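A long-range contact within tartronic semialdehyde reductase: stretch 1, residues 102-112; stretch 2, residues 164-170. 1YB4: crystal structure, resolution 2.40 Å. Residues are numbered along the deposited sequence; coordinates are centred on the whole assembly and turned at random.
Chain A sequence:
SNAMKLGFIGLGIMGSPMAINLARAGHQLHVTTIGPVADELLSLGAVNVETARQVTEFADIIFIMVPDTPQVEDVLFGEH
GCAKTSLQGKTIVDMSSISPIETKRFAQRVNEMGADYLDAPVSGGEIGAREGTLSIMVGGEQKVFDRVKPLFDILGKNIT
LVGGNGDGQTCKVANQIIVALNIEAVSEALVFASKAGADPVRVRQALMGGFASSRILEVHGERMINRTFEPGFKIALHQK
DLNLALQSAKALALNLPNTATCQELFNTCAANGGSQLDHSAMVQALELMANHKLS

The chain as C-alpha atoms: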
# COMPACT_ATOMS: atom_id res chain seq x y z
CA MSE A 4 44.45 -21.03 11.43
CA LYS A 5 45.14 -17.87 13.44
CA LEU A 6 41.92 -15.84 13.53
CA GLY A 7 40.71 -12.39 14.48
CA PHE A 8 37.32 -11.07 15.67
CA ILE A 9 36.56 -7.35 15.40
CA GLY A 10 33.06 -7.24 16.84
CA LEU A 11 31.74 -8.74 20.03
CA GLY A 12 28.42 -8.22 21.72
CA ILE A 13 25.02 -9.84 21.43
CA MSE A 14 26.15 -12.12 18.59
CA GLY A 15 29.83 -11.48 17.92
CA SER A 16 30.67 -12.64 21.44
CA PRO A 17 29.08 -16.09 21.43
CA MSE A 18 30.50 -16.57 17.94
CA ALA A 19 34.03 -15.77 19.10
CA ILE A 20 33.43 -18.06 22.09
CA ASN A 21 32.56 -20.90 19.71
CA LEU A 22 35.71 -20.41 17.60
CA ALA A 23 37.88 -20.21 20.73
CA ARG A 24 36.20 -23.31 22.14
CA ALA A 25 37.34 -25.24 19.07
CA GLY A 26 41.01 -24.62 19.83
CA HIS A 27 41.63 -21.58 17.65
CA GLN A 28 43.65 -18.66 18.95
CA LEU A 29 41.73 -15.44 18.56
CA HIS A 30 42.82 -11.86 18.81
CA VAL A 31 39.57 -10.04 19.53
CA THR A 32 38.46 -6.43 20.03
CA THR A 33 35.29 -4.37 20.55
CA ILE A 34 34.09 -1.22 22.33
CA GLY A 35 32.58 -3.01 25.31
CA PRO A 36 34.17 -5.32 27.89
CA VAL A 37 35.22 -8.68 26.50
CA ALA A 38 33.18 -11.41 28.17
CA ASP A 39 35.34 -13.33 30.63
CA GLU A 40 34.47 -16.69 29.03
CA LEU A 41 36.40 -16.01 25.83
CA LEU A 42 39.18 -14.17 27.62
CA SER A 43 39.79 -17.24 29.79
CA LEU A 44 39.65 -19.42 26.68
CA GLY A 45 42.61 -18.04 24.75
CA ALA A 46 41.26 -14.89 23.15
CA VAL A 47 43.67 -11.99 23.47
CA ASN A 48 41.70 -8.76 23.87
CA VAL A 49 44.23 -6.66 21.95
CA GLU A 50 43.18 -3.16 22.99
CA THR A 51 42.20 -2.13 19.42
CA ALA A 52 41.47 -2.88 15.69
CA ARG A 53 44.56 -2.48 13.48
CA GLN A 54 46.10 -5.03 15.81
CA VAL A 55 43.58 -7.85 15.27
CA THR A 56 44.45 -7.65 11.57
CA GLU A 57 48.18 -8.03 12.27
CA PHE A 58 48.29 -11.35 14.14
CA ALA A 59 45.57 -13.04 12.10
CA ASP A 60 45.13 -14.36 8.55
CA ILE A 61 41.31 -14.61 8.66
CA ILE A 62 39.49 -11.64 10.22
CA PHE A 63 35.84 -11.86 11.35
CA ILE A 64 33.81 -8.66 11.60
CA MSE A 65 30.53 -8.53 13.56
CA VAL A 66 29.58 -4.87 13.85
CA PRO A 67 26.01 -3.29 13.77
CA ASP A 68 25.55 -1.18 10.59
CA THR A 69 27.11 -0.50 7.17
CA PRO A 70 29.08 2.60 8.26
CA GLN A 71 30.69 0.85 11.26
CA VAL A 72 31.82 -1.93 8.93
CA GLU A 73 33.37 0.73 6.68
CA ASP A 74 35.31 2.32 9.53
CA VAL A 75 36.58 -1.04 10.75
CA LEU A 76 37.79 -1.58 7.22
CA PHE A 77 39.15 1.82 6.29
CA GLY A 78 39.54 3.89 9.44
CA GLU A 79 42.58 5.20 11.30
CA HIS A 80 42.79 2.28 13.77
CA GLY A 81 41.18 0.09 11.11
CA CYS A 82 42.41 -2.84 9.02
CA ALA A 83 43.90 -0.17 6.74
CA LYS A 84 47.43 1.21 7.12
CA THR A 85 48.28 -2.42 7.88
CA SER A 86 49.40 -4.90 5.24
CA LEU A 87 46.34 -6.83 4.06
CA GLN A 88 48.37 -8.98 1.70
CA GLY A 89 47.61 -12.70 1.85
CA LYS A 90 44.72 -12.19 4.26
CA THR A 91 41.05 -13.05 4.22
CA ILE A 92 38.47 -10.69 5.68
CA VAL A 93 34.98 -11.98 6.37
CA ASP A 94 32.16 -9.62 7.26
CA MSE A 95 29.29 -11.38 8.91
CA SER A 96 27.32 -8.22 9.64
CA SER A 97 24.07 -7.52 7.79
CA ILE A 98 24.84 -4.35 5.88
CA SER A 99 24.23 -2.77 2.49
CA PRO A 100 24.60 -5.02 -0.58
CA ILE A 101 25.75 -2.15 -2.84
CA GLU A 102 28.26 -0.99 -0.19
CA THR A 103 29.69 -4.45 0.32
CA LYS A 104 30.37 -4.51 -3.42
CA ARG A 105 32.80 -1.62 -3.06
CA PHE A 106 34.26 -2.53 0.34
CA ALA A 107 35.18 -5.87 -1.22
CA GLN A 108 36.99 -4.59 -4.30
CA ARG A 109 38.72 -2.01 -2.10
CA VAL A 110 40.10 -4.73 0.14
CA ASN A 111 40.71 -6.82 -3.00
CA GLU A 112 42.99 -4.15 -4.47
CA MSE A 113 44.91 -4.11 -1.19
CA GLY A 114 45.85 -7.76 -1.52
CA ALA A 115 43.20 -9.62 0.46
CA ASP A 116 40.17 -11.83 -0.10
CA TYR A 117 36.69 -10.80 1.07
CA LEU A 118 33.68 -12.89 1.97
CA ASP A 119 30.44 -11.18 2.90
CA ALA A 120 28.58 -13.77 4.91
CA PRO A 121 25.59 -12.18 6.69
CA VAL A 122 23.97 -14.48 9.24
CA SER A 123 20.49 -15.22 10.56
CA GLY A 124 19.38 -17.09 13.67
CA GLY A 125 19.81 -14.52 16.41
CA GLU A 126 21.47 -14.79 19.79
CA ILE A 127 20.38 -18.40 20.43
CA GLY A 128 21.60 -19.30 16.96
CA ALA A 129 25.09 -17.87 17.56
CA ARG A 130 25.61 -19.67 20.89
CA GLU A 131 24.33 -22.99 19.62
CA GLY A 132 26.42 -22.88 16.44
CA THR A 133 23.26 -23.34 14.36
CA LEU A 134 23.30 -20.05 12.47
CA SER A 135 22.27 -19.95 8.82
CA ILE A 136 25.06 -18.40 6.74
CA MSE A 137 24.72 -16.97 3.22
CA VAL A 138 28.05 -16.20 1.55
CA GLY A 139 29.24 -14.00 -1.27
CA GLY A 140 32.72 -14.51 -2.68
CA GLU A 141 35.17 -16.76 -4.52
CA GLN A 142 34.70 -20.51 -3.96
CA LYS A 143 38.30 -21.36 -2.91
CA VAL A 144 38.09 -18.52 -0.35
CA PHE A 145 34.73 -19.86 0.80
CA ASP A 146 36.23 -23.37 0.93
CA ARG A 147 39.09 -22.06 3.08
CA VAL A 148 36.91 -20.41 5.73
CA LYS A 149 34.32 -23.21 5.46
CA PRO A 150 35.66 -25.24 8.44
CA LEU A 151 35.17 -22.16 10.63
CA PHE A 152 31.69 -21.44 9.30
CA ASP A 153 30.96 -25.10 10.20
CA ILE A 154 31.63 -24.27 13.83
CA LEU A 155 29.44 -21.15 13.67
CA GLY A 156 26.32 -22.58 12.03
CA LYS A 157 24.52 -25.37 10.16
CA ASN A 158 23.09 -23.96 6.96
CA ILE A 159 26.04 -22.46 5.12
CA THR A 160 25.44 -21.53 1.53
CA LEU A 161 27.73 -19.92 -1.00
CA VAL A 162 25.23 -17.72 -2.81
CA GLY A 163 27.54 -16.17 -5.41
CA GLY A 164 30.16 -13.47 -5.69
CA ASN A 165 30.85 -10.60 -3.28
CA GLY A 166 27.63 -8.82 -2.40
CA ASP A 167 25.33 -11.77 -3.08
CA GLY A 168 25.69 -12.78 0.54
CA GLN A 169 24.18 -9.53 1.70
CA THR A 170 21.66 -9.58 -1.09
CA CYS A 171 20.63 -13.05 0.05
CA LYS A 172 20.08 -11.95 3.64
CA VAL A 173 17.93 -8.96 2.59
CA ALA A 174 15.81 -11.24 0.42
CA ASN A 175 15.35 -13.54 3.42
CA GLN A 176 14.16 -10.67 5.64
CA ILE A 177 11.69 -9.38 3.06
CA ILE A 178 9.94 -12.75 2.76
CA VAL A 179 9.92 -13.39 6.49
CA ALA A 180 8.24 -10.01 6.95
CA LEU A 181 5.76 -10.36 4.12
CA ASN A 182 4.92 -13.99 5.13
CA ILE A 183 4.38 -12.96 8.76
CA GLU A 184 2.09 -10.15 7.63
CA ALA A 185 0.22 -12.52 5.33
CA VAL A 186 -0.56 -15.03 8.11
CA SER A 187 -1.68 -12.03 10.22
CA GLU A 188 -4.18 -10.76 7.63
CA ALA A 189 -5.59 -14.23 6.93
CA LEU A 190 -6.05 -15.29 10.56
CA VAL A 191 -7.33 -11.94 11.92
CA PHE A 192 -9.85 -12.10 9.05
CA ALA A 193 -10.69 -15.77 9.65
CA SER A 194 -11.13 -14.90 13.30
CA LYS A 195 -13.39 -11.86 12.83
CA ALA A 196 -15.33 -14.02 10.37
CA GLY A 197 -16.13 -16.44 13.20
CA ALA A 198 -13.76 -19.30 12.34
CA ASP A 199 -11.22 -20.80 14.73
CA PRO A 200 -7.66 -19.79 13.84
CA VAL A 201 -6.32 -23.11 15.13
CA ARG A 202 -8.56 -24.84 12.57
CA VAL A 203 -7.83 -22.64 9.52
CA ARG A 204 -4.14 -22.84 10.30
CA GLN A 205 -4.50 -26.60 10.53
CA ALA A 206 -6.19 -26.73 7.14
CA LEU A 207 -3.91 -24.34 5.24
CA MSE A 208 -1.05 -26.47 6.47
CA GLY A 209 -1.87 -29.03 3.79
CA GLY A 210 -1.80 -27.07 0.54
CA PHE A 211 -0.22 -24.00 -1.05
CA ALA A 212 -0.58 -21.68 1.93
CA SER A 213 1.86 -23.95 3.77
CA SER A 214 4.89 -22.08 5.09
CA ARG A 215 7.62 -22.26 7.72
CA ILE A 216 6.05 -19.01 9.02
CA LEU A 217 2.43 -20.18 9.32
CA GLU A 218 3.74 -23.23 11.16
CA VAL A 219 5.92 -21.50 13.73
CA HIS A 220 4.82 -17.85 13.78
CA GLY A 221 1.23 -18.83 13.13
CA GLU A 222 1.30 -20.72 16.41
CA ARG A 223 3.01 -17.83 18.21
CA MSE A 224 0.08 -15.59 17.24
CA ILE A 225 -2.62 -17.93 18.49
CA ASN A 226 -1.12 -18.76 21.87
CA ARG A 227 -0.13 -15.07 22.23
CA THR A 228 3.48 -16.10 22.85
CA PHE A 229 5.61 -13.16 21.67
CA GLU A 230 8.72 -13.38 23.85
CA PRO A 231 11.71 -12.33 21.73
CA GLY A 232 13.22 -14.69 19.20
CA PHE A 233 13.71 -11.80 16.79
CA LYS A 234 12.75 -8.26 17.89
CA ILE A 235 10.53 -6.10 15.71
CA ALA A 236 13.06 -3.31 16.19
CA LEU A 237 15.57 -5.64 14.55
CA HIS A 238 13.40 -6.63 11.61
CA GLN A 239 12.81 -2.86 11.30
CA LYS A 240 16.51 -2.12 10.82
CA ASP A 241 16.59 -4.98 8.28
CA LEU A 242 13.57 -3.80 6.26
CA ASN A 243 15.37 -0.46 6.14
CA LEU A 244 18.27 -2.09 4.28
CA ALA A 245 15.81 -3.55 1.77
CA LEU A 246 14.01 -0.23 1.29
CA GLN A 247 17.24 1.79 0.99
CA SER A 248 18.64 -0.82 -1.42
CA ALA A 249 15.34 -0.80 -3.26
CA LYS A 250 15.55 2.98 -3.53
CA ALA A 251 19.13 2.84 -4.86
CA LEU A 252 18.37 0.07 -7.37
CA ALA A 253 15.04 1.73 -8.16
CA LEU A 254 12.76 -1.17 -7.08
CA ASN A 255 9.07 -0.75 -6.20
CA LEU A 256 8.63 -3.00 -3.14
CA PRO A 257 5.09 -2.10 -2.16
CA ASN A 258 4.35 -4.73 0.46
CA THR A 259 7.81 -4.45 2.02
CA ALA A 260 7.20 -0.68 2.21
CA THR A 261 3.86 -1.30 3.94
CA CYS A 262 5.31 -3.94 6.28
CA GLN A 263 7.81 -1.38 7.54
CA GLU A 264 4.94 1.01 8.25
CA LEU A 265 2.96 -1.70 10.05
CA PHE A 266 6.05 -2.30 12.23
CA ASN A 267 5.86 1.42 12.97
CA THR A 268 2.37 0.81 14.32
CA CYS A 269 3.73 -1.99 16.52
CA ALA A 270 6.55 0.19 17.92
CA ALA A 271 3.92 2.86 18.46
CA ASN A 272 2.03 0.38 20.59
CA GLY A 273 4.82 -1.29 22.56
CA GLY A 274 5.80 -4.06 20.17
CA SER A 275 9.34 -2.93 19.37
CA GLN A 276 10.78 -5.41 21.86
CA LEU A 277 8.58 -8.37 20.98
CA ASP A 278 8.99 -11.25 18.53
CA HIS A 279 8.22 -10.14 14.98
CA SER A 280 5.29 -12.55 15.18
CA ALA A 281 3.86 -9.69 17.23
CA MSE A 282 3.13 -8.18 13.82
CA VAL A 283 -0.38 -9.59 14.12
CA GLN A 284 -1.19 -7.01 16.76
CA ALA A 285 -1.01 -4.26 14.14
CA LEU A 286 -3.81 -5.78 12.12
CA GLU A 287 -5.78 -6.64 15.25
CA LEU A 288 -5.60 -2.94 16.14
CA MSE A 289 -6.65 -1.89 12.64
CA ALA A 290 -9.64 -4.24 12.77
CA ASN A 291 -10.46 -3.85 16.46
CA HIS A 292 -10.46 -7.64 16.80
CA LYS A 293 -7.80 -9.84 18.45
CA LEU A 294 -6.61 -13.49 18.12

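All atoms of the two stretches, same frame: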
# COMPACT_ATOMS: atom_id res chain seq x y z
N GLU A 102 27.06 -1.40 -0.92
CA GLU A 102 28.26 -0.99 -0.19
C GLU A 102 29.28 -2.11 -0.16
O GLU A 102 30.45 -1.91 -0.46
CB GLU A 102 27.89 -0.64 1.26
CG GLU A 102 26.92 0.48 1.37
CD GLU A 102 27.51 1.76 0.88
OE1 GLU A 102 28.37 2.32 1.60
OE2 GLU A 102 27.13 2.19 -0.23
N THR A 103 28.82 -3.29 0.24
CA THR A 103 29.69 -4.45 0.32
C THR A 103 30.43 -4.63 -1.00
O THR A 103 31.61 -4.97 -1.00
CB THR A 103 28.88 -5.71 0.65
OG1 THR A 103 28.42 -5.63 2.01
CG2 THR A 103 29.74 -6.96 0.48
N LYS A 104 29.75 -4.38 -2.11
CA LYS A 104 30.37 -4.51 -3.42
C LYS A 104 31.65 -3.69 -3.47
O LYS A 104 32.69 -4.19 -3.90
CB LYS A 104 29.42 -4.01 -4.52
CG LYS A 104 28.17 -4.87 -4.75
CD LYS A 104 28.43 -6.03 -5.71
CE LYS A 104 27.14 -6.79 -6.04
NZ LYS A 104 26.15 -5.96 -6.79
N ARG A 105 31.60 -2.44 -3.01
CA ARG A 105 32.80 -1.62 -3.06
C ARG A 105 33.79 -1.84 -1.92
O ARG A 105 34.99 -1.61 -2.10
CB ARG A 105 32.45 -0.14 -3.21
CG ARG A 105 31.94 0.55 -1.98
CD ARG A 105 32.07 2.07 -2.15
NE ARG A 105 31.49 2.81 -1.04
CZ ARG A 105 30.18 2.88 -0.78
NH1 ARG A 105 29.31 2.25 -1.56
NH2 ARG A 105 29.76 3.59 0.25
N PHE A 106 33.33 -2.27 -0.76
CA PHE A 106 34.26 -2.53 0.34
C PHE A 106 35.15 -3.67 -0.13
O PHE A 106 36.38 -3.64 0.02
CB PHE A 106 33.51 -2.96 1.60
CG PHE A 106 32.71 -1.87 2.25
CD1 PHE A 106 32.63 -0.60 1.68
CD2 PHE A 106 32.04 -2.11 3.45
CE1 PHE A 106 31.89 0.41 2.29
CE2 PHE A 106 31.30 -1.10 4.07
CZ PHE A 106 31.22 0.16 3.49
N ALA A 107 34.51 -4.68 -0.72
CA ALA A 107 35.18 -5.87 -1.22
C ALA A 107 36.30 -5.53 -2.20
O ALA A 107 37.46 -5.84 -1.95
CB ALA A 107 34.17 -6.81 -1.89
N GLN A 108 35.96 -4.90 -3.32
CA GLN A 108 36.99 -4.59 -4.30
C GLN A 108 38.07 -3.66 -3.74
O GLN A 108 39.19 -3.64 -4.24
CB GLN A 108 36.39 -4.00 -5.58
CG GLN A 108 35.80 -2.63 -5.46
CD GLN A 108 35.20 -2.16 -6.78
OE1 GLN A 108 35.87 -2.18 -7.82
NE2 GLN A 108 33.93 -1.73 -6.74
N ARG A 109 37.73 -2.89 -2.71
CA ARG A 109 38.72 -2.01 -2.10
C ARG A 109 39.74 -2.91 -1.43
O ARG A 109 40.93 -2.82 -1.68
CB ARG A 109 38.10 -1.08 -1.06
CG ARG A 109 37.55 0.21 -1.61
CD ARG A 109 37.73 1.32 -0.58
NE ARG A 109 36.49 2.03 -0.28
CZ ARG A 109 36.36 2.89 0.72
NH1 ARG A 109 37.40 3.14 1.51
NH2 ARG A 109 35.20 3.50 0.94
N VAL A 110 39.24 -3.79 -0.56
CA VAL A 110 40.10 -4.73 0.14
C VAL A 110 40.83 -5.60 -0.89
O VAL A 110 42.01 -5.90 -0.74
CB VAL A 110 39.27 -5.61 1.12
CG1 VAL A 110 40.04 -6.84 1.54
CG2 VAL A 110 38.90 -4.82 2.35
N ASN A 111 40.12 -5.98 -1.96
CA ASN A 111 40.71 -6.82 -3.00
C ASN A 111 41.92 -6.18 -3.68
O ASN A 111 42.86 -6.87 -4.07
CB ASN A 111 39.68 -7.19 -4.08
CG ASN A 111 38.77 -8.35 -3.66
OD1 ASN A 111 37.85 -8.72 -4.39
ND2 ASN A 111 39.03 -8.92 -2.49
N GLU A 112 41.89 -4.85 -3.83
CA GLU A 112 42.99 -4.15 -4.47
C GLU A 112 44.09 -3.85 -3.46
O GLU A 112 45.09 -3.22 -3.80
CB GLU A 112 42.50 -2.87 -5.16
CG GLU A 112 41.81 -1.85 -4.27
CD GLU A 112 41.02 -0.82 -5.07
OE1 GLU A 112 40.19 -1.22 -5.91
OE2 GLU A 112 41.24 0.40 -4.87
N GLY A 164 29.03 -14.33 -5.91
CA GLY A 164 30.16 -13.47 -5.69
C GLY A 164 29.89 -12.41 -4.65
O GLY A 164 28.76 -12.28 -4.19
N ASN A 165 30.93 -11.67 -4.28
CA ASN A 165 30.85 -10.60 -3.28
C ASN A 165 29.65 -9.68 -3.42
O ASN A 165 29.48 -9.02 -4.45
CB ASN A 165 32.14 -9.78 -3.29
CG ASN A 165 33.25 -10.41 -2.46
OD1 ASN A 165 34.43 -10.29 -2.79
ND2 ASN A 165 32.87 -11.07 -1.36
N GLY A 166 28.82 -9.65 -2.38
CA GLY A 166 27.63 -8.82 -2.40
C GLY A 166 26.37 -9.67 -2.42
O GLY A 166 25.32 -9.27 -1.92
N ASP A 167 26.47 -10.87 -3.00
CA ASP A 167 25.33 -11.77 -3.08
C ASP A 167 24.99 -12.33 -1.72
O ASP A 167 23.88 -12.82 -1.50
CB ASP A 167 25.63 -12.92 -4.04
CG ASP A 167 25.68 -12.47 -5.49
OD1 ASP A 167 25.65 -11.25 -5.75
OD2 ASP A 167 25.78 -13.36 -6.38
N GLY A 168 25.94 -12.28 -0.80
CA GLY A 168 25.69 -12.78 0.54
C GLY A 168 24.71 -11.84 1.19
O GLY A 168 23.67 -12.25 1.72
N GLN A 169 25.03 -10.55 1.12
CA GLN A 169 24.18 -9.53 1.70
C GLN A 169 22.84 -9.52 0.98
O GLN A 169 21.78 -9.46 1.60
CB GLN A 169 24.85 -8.17 1.56
CG GLN A 169 26.18 -8.03 2.31
CD GLN A 169 26.04 -8.31 3.80
OE1 GLN A 169 24.92 -8.44 4.31
NE2 GLN A 169 27.17 -8.39 4.50
N THR A 170 22.88 -9.61 -0.34
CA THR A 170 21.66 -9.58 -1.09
C THR A 170 20.76 -10.74 -0.69
O THR A 170 19.53 -10.61 -0.67
CB THR A 170 21.93 -9.63 -2.59
OG1 THR A 170 22.62 -8.44 -2.99
CG2 THR A 170 20.61 -9.79 -3.36
O HOH W 1 30.01 -7.17 3.50
O HOH W 2 36.93 -11.18 -2.50
O HOH W 3 34.88 -8.02 -4.57

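No direct hydrogen bond joins the two stretches; the polar links between them run through water. Three water molecules do this work, one at the Thr-103 end of the contact and two at the Asn-111 end.

Stretch 1 is helical through Asn-111, in a helix that begins earlier in the chain. Stretch 2 is a type II beta turn, Gly-164 to Asp-167, that leads into a helix. The turn is closed by Asp-167 N donating to Gly-164 O at 2.9 Å. Gly-166 is the N-cap residue. Its carbonyl O accepts from Thr-170 N at 2.9 Å and from Thr-170 OG1 at 3.0 Å, which ties down the first turn of the new helix.

The backbones come nearest at Lys-104 and Gly-166, whose CA atoms are 5.2 Å apart. Glycine allows this approach. With phi/psi of 112/-29, a CB on Gly-166 would be jammed against the carbonyl O of Asn-165. A CB on Gly-166 would also lie 2.7 Å from Lys-104 CE, a clash. Instead, the bare CA of Gly-166 sits 4.0 Å from Thr-103 CG2 and 4.2 Å from Lys-104 CE. The aliphatic part of the lysine lies along the turn, with Lys-104 CD 3.4 Å from Asn-165 O. Its NZ is hydrogen-bonded elsewhere in the structure.

Thr-103, Ala-107 and Asn-111 all point toward stretch 2. They are spaced four residues apart, so the helix brings them to the same side. Thr-103 OG1 packs 3.3 Å from Gln-169 CG, a van der Waals contact. Water 1 adds a polar link: it lies 2.7 Å from Thr-103 OG1 and accepts from Gln-169 NE2 at 3.2 Å.

Asn-165 covers the other end of the contact. Its CA-to-CB bond points sideways, but the end of the side chain comes nearer to the helix. Asn-165 OD1 is 3.6 Å from Ala-107 CB, a close contact between a methyl group and the amide oxygen. Asn-165 OD1 and Asn-111 OD1 are 4.1 Å apart. Both are acceptors, so they cannot bond to each other. Water 3 resolves this by donating to both, at 3.1 Å to Asn-111 OD1 and 2.9 Å to Asn-165 OD1. Water 2 accepts from Asn-111 ND2 at 3.1 Å and lies 2.7 Å from Asn-165 OD1, to which it can donate, though it has more acceptors in reach than protons once atoms elsewhere are counted.

The contact is small, burying 289 Å² over both sides. It combines close packing around Gly-166 with water bridges at its two ends.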